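Local structure of ribosome biogenesis Nep1 RNA methyltransferase (Archaeoglobus fulgidus, 3O7B) at residues H91-F105 with V119-F132. The protein probably catalyses N1-methylation of a specific pseudouridine in 16S rRNA during ribosome biogenesis, using S-adenosyl-L-methionine as methyl donor. Numbering follows the deposited sequence.
Sequences HQCLLLLLDSPLRDF and VNRETRLPRNYNRF
The H91 imidazole lies with one face against the F132 ring in an offset stack, planes 24° apart, while the carbonyl oxygen of P126 meets the edge of the imidazole. H91 NE2 donates to P126 O at 2.9 Å, in the ring plane; histidine suits the place because one flat ring both stacks and donates. With CG anti to the backbone N (chi1 178°), the ring is carried toward P126 and F132. The R121 guanidinium has L97 O over one face and R103 NE over the other. R121 NH1 donates to L98 O at 3.0 Å, and R121 NH2 to both S100 O (2.6 Å) and L102 O (2.8 Å), a long, planar donor gathering three carbonyls. Its NE rests over the F105 ring. In this SPOUT-type (class IV-like) methyltransferase, the contact ties helix 87-98 to the loop joining strand 116-119 to helix 129-142. R103 NH2 reaches E122 OE1 at 2.8 Å, probably offsetting repulsion from R121. R127 meets D99 end-on, nearly coplanar (16°), its two N-H groups matching two carboxylate oxygens; D99 OD2 also bonds T223 of the second subunit. Between the H91 and R121 sites, branched leucines fill the buried interior: L125 CD1 packs 3.6 Å from L98 CD1 and touches L94 CB.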
loop_
_atom_site.group_PDB
_atom_site.type_symbol
_atom_site.label_atom_id
_atom_site.label_comp_id
_atom_site.label_asym_id
_atom_site.label_seq_id
_atom_site.Cartn_x
_atom_site.Cartn_y
_atom_site.Cartn_z
ATOM N N HIS A 91 -4.009 1.819 -6.248
ATOM C CA HIS A 91 -4.224 2.543 -4.977
ATOM C C HIS A 91 -2.936 2.622 -4.177
ATOM O O HIS A 91 -2.503 3.708 -3.796
ATOM C CB HIS A 91 -5.299 1.835 -4.159
ATOM C CG HIS A 91 -5.566 2.472 -2.827
ATOM N ND1 HIS A 91 -5.756 1.728 -1.681
ATOM C CD2 HIS A 91 -5.643 3.772 -2.459
ATOM C CE1 HIS A 91 -5.955 2.545 -0.662
ATOM N NE2 HIS A 91 -5.899 3.791 -1.105
ATOM N N GLN A 92 -2.309 1.463 -3.954
ATOM C CA GLN A 92 -1.168 1.431 -3.051
ATOM C C GLN A 92 0.037 2.095 -3.681
ATOM O O GLN A 92 0.818 2.772 -3.007
ATOM C CB GLN A 92 -0.869 -0.017 -2.662
ATOM C CG GLN A 92 -2.042 -0.678 -1.899
ATOM C CD GLN A 92 -2.117 -2.189 -2.032
ATOM O OE1 GLN A 92 -1.273 -2.823 -2.675
ATOM N NE2 GLN A 92 -3.145 -2.780 -1.418
ATOM N N CYS A 93 0.202 1.925 -4.997
ATOM C CA CYS A 93 1.327 2.539 -5.666
ATOM C C CYS A 93 1.226 4.047 -5.648
ATOM O O CYS A 93 2.211 4.737 -5.431
ATOM C CB CYS A 93 1.413 2.062 -7.122
ATOM S SG CYS A 93 1.862 0.318 -7.309
ATOM N N LEU A 94 0.012 4.547 -5.868
ATOM C CA LEU A 94 -0.203 5.995 -5.815
ATOM C C LEU A 94 0.038 6.539 -4.413
ATOM O O LEU A 94 0.600 7.613 -4.253
ATOM C CB LEU A 94 -1.627 6.355 -6.229
ATOM C CG LEU A 94 -1.902 6.297 -7.733
ATOM C CD1 LEU A 94 -3.406 6.321 -7.934
ATOM C CD2 LEU A 94 -1.201 7.455 -8.431
ATOM N N LEU A 95 -0.419 5.804 -3.391
ATOM C CA LEU A 95 -0.187 6.294 -2.022
ATOM C C LEU A 95 1.292 6.477 -1.759
ATOM O O LEU A 95 1.731 7.519 -1.289
ATOM C CB LEU A 95 -0.788 5.351 -0.979
ATOM C CG LEU A 95 -2.303 5.311 -0.848
ATOM C CD1 LEU A 95 -2.686 4.349 0.287
ATOM C CD2 LEU A 95 -2.895 6.697 -0.625
ATOM N N LEU A 96 2.086 5.460 -2.076
ATOM C CA LEU A 96 3.510 5.537 -1.821
ATOM C C LEU A 96 4.157 6.670 -2.610
ATOM O O LEU A 96 4.927 7.458 -2.078
ATOM C CB LEU A 96 4.190 4.214 -2.146
ATOM C CG LEU A 96 5.712 4.222 -2.080
ATOM C CD1 LEU A 96 6.215 4.740 -0.702
ATOM C CD2 LEU A 96 6.215 2.843 -2.341
ATOM N N LEU A 97 3.873 6.709 -3.909
ATOM C CA LEU A 97 4.493 7.710 -4.751
ATOM C C LEU A 97 4.181 9.134 -4.271
ATOM O O LEU A 97 5.080 9.975 -4.158
ATOM C CB LEU A 97 4.010 7.512 -6.198
ATOM C CG LEU A 97 4.705 8.444 -7.183
ATOM C CD1 LEU A 97 6.211 8.144 -7.300
ATOM C CD2 LEU A 97 4.047 8.322 -8.536
ATOM N N LEU A 98 2.912 9.395 -3.973
ATOM C CA LEU A 98 2.518 10.741 -3.589
ATOM C C LEU A 98 3.023 11.129 -2.193
ATOM O O LEU A 98 3.090 12.326 -1.875
ATOM C CB LEU A 98 1.017 10.923 -3.730
ATOM C CG LEU A 98 0.490 10.854 -5.178
ATOM C CD1 LEU A 98 -1.016 10.625 -5.160
ATOM C CD2 LEU A 98 0.814 12.129 -5.895
ATOM N N ASP A 99 3.395 10.126 -1.394
ATOM C CA ASP A 99 4.013 10.365 -0.068
ATOM C C ASP A 99 5.453 10.883 -0.168
ATOM O O ASP A 99 6.032 11.331 0.826
ATOM C CB ASP A 99 4.036 9.064 0.755
ATOM C CG ASP A 99 2.663 8.659 1.322
ATOM O OD1 ASP A 99 1.684 9.452 1.308
ATOM O OD2 ASP A 99 2.565 7.492 1.806
ATOM N N SER A 100 6.067 10.781 -1.344
ATOM C CA SER A 100 7.441 11.260 -1.546
ATOM C C SER A 100 7.552 12.749 -1.214
ATOM O O SER A 100 6.669 13.535 -1.568
ATOM C CB SER A 100 7.885 11.047 -3.001
ATOM O OG SER A 100 9.157 11.655 -3.222
ATOM N N PRO A 101 8.658 13.152 -0.560
ATOM C CA PRO A 101 8.843 14.592 -0.351
ATOM C C PRO A 101 9.303 15.346 -1.614
ATOM O O PRO A 101 9.326 16.574 -1.627
ATOM C CB PRO A 101 9.922 14.646 0.729
ATOM C CG PRO A 101 10.738 13.464 0.474
ATOM C CD PRO A 101 9.754 12.373 0.040
ATOM N N LEU A 102 9.655 14.610 -2.660
ATOM C CA LEU A 102 10.129 15.224 -3.895
ATOM C C LEU A 102 8.931 15.591 -4.761
ATOM O O LEU A 102 8.084 14.742 -5.049
ATOM C CB LEU A 102 11.068 14.259 -4.609
ATOM C CG LEU A 102 11.842 14.680 -5.852
ATOM C CD1 LEU A 102 12.513 16.043 -5.694
ATOM C CD2 LEU A 102 12.877 13.621 -6.158
ATOM N N ARG A 103 8.860 16.854 -5.172
ATOM C CA ARG A 103 7.672 17.386 -5.839
ATOM C C ARG A 103 7.910 17.748 -7.318
ATOM O O ARG A 103 7.087 18.435 -7.919
ATOM C CB ARG A 103 7.111 18.592 -5.046
ATOM C CG ARG A 103 6.865 18.319 -3.557
ATOM C CD ARG A 103 5.450 17.822 -3.293
ATOM N NE ARG A 103 5.434 16.678 -2.391
ATOM C CZ ARG A 103 4.368 16.240 -1.722
ATOM N NH1 ARG A 103 4.487 15.175 -0.942
ATOM N NH2 ARG A 103 3.191 16.859 -1.817
ATOM N N ASP A 104 8.998 17.243 -7.907
ATOM C CA ASP A 104 9.448 17.606 -9.271
ATOM C C ASP A 104 8.925 16.671 -10.360
ATOM O O ASP A 104 9.544 16.512 -11.433
ATOM C CB ASP A 104 10.987 17.627 -9.340
ATOM C CG ASP A 104 11.600 16.227 -9.419
ATOM O OD1 ASP A 104 10.986 15.278 -8.889
ATOM O OD2 ASP A 104 12.689 16.074 -10.027
ATOM N N PHE A 105 7.813 16.015 -10.073
ATOM C CA PHE A 105 7.216 15.145 -11.065
ATOM C C PHE A 105 5.701 15.235 -11.096
ATOM O O PHE A 105 5.041 15.614 -10.119
ATOM C CB PHE A 105 7.693 13.690 -10.901
ATOM C CG PHE A 105 7.329 13.054 -9.571
ATOM C CD1 PHE A 105 6.098 12.431 -9.397
ATOM C CD2 PHE A 105 8.255 13.025 -8.527
ATOM C CE1 PHE A 105 5.780 11.816 -8.181
ATOM C CE2 PHE A 105 7.952 12.407 -7.312
ATOM C CZ PHE A 105 6.710 11.817 -7.135
ATOM N N VAL A 119 -3.229 13.127 -11.970
ATOM C CA VAL A 119 -3.332 13.306 -10.519
ATOM C C VAL A 119 -2.399 14.433 -10.107
ATOM O O VAL A 119 -1.187 14.310 -10.232
ATOM C CB VAL A 119 -2.979 11.991 -9.745
ATOM C CG1 VAL A 119 -3.202 12.184 -8.249
ATOM C CG2 VAL A 119 -3.820 10.816 -10.241
ATOM N N ASN A 120 -2.966 15.551 -9.633
ATOM C CA ASN A 120 -2.182 16.652 -9.115
ATOM C C ASN A 120 -1.205 16.137 -8.067
ATOM O O ASN A 120 -1.571 15.352 -7.195
ATOM C CB ASN A 120 -3.162 17.666 -8.501
ATOM C CG ASN A 120 -2.514 18.986 -8.096
ATOM O OD1 ASN A 120 -1.389 19.045 -7.614
ATOM N ND2 ASN A 120 -3.283 20.071 -8.262
ATOM N N ARG A 121 0.043 16.572 -8.171
ATOM C CA ARG A 121 1.084 16.128 -7.276
ATOM C C ARG A 121 0.715 16.396 -5.823
ATOM O O ARG A 121 1.156 15.673 -4.934
ATOM C CB ARG A 121 2.437 16.760 -7.677
ATOM C CG ARG A 121 3.628 16.339 -6.829
ATOM C CD ARG A 121 3.902 14.837 -6.930
ATOM N NE ARG A 121 4.944 14.396 -6.009
ATOM C CZ ARG A 121 4.725 14.062 -4.737
ATOM N NH1 ARG A 121 3.489 14.122 -4.219
ATOM N NH2 ARG A 121 5.743 13.651 -3.993
ATOM N N GLU A 122 -0.113 17.410 -5.586
ATOM C CA GLU A 122 -0.484 17.780 -4.225
ATOM C C GLU A 122 -1.729 17.063 -3.666
ATOM O O GLU A 122 -2.128 17.272 -2.518
ATOM C CB GLU A 122 -0.548 19.308 -4.096
ATOM C CG GLU A 122 0.813 20.009 -4.378
ATOM C CD GLU A 122 1.975 19.507 -3.511
ATOM O OE1 GLU A 122 1.787 19.288 -2.292
ATOM O OE2 GLU A 122 3.096 19.344 -4.043
ATOM N N THR A 123 -2.318 16.167 -4.453
ATOM C CA THR A 123 -3.508 15.433 -4.027
ATOM C C THR A 123 -3.204 14.463 -2.877
ATOM O O THR A 123 -2.228 13.705 -2.934
ATOM C CB THR A 123 -4.103 14.639 -5.220
ATOM O OG1 THR A 123 -4.493 15.571 -6.226
ATOM C CG2 THR A 123 -5.318 13.826 -4.812
ATOM N N ARG A 124 -4.035 14.492 -1.829
ATOM C CA ARG A 124 -3.982 13.502 -0.757
ATOM C C ARG A 124 -5.069 12.487 -1.019
ATOM O O ARG A 124 -6.255 12.768 -0.810
ATOM C CB ARG A 124 -4.231 14.145 0.617
ATOM C CG ARG A 124 -3.201 15.152 1.098
ATOM C CD ARG A 124 -3.473 15.515 2.591
ATOM N NE ARG A 124 -4.903 15.658 2.891
ATOM C CZ ARG A 124 -5.587 16.807 2.839
ATOM N NH1 ARG A 124 -4.964 17.932 2.523
ATOM N NH2 ARG A 124 -6.896 16.819 3.112
ATOM N N LEU A 125 -4.693 11.309 -1.492
ATOM C CA LEU A 125 -5.685 10.285 -1.788
ATOM C C LEU A 125 -6.119 9.608 -0.500
ATOM O O LEU A 125 -5.305 9.517 0.428
ATOM C CB LEU A 125 -5.114 9.222 -2.739
ATOM C CG LEU A 125 -4.890 9.707 -4.168
ATOM C CD1 LEU A 125 -4.043 8.668 -4.888
ATOM C CD2 LEU A 125 -6.182 9.993 -4.923
ATOM N N PRO A 126 -7.363 9.097 -0.457
ATOM C CA PRO A 126 -7.782 8.323 0.730
ATOM C C PRO A 126 -6.879 7.109 0.911
ATOM O O PRO A 126 -6.613 6.358 -0.036
ATOM C CB PRO A 126 -9.204 7.874 0.383
ATOM C CG PRO A 126 -9.661 8.807 -0.705
ATOM C CD PRO A 126 -8.437 9.185 -1.467
ATOM N N ARG A 127 -6.427 6.910 2.140
ATOM C CA ARG A 127 -5.577 5.775 2.474
ATOM C C ARG A 127 -6.380 4.496 2.673
ATOM O O ARG A 127 -5.855 3.396 2.474
ATOM C CB ARG A 127 -4.698 6.117 3.675
ATOM C CG ARG A 127 -3.907 7.398 3.368
ATOM C CD ARG A 127 -2.788 7.590 4.301
ATOM N NE ARG A 127 -1.636 6.750 3.994
ATOM C CZ ARG A 127 -0.642 7.086 3.173
ATOM N NH1 ARG A 127 -0.684 8.219 2.472
ATOM N NH2 ARG A 127 0.381 6.271 3.040
ATOM N N ASN A 128 -7.652 4.653 3.031
ATOM C CA ASN A 128 -8.550 3.531 3.169
ATOM C C ASN A 128 -9.036 3.148 1.780
ATOM O O ASN A 128 -9.551 3.992 1.033
ATOM C CB ASN A 128 -9.718 3.909 4.078
ATOM C CG ASN A 128 -10.754 2.827 4.152
ATOM O OD1 ASN A 128 -11.583 2.687 3.250
ATOM N ND2 ASN A 128 -10.703 2.027 5.205
ATOM N N TYR A 129 -8.907 1.860 1.471
ATOM C CA TYR A 129 -9.256 1.324 0.153
ATOM C C TYR A 129 -10.707 1.584 -0.231
ATOM O O TYR A 129 -11.000 1.934 -1.392
ATOM C CB TYR A 129 -8.947 -0.166 0.121
ATOM C CG TYR A 129 -9.466 -0.876 -1.097
ATOM C CD1 TYR A 129 -8.806 -0.745 -2.316
ATOM C CD2 TYR A 129 -10.591 -1.687 -1.027
ATOM C CE1 TYR A 129 -9.280 -1.396 -3.454
ATOM C CE2 TYR A 129 -11.068 -2.352 -2.166
ATOM C CZ TYR A 129 -10.384 -2.205 -3.355
ATOM O OH TYR A 129 -10.834 -2.842 -4.498
ATOM N N ASN A 130 -11.638 1.411 0.704
ATOM C CA ASN A 130 -13.053 1.578 0.368
ATOM C C ASN A 130 -13.361 3.030 0.043
ATOM O O ASN A 130 -14.140 3.304 -0.882
ATOM C CB ASN A 130 -13.965 1.031 1.473
ATOM C CG ASN A 130 -13.732 -0.447 1.708
ATOM O OD1 ASN A 130 -13.412 -0.881 2.835
ATOM N ND2 ASN A 130 -13.858 -1.236 0.654
ATOM N N ARG A 131 -12.708 3.950 0.747
ATOM C CA ARG A 131 -12.848 5.374 0.461
ATOM C C ARG A 131 -12.189 5.717 -0.883
ATOM O O ARG A 131 -12.716 6.540 -1.640
ATOM C CB ARG A 131 -12.257 6.187 1.612
ATOM C CG ARG A 131 -13.013 5.995 2.949
ATOM C CD ARG A 131 -13.776 7.242 3.323
ATOM N NE ARG A 131 -14.551 7.170 4.569
ATOM C CZ ARG A 131 -14.096 7.443 5.797
ATOM N NH1 ARG A 131 -12.829 7.763 6.027
ATOM N NH2 ARG A 131 -14.933 7.385 6.819
ATOM N N PHE A 132 -11.070 5.068 -1.200
ATOM C CA PHE A 132 -10.463 5.254 -2.517
ATOM C C PHE A 132 -11.407 4.801 -3.633
ATOM O O PHE A 132 -11.574 5.511 -4.651
ATOM C CB PHE A 132 -9.145 4.498 -2.584
ATOM C CG PHE A 132 -8.489 4.538 -3.954
ATOM C CD1 PHE A 132 -7.857 5.692 -4.408
ATOM C CD2 PHE A 132 -8.530 3.424 -4.769
ATOM C CE1 PHE A 132 -7.262 5.729 -5.700
ATOM C CE2 PHE A 132 -7.937 3.442 -6.033
ATOM C CZ PHE A 132 -7.304 4.590 -6.489
#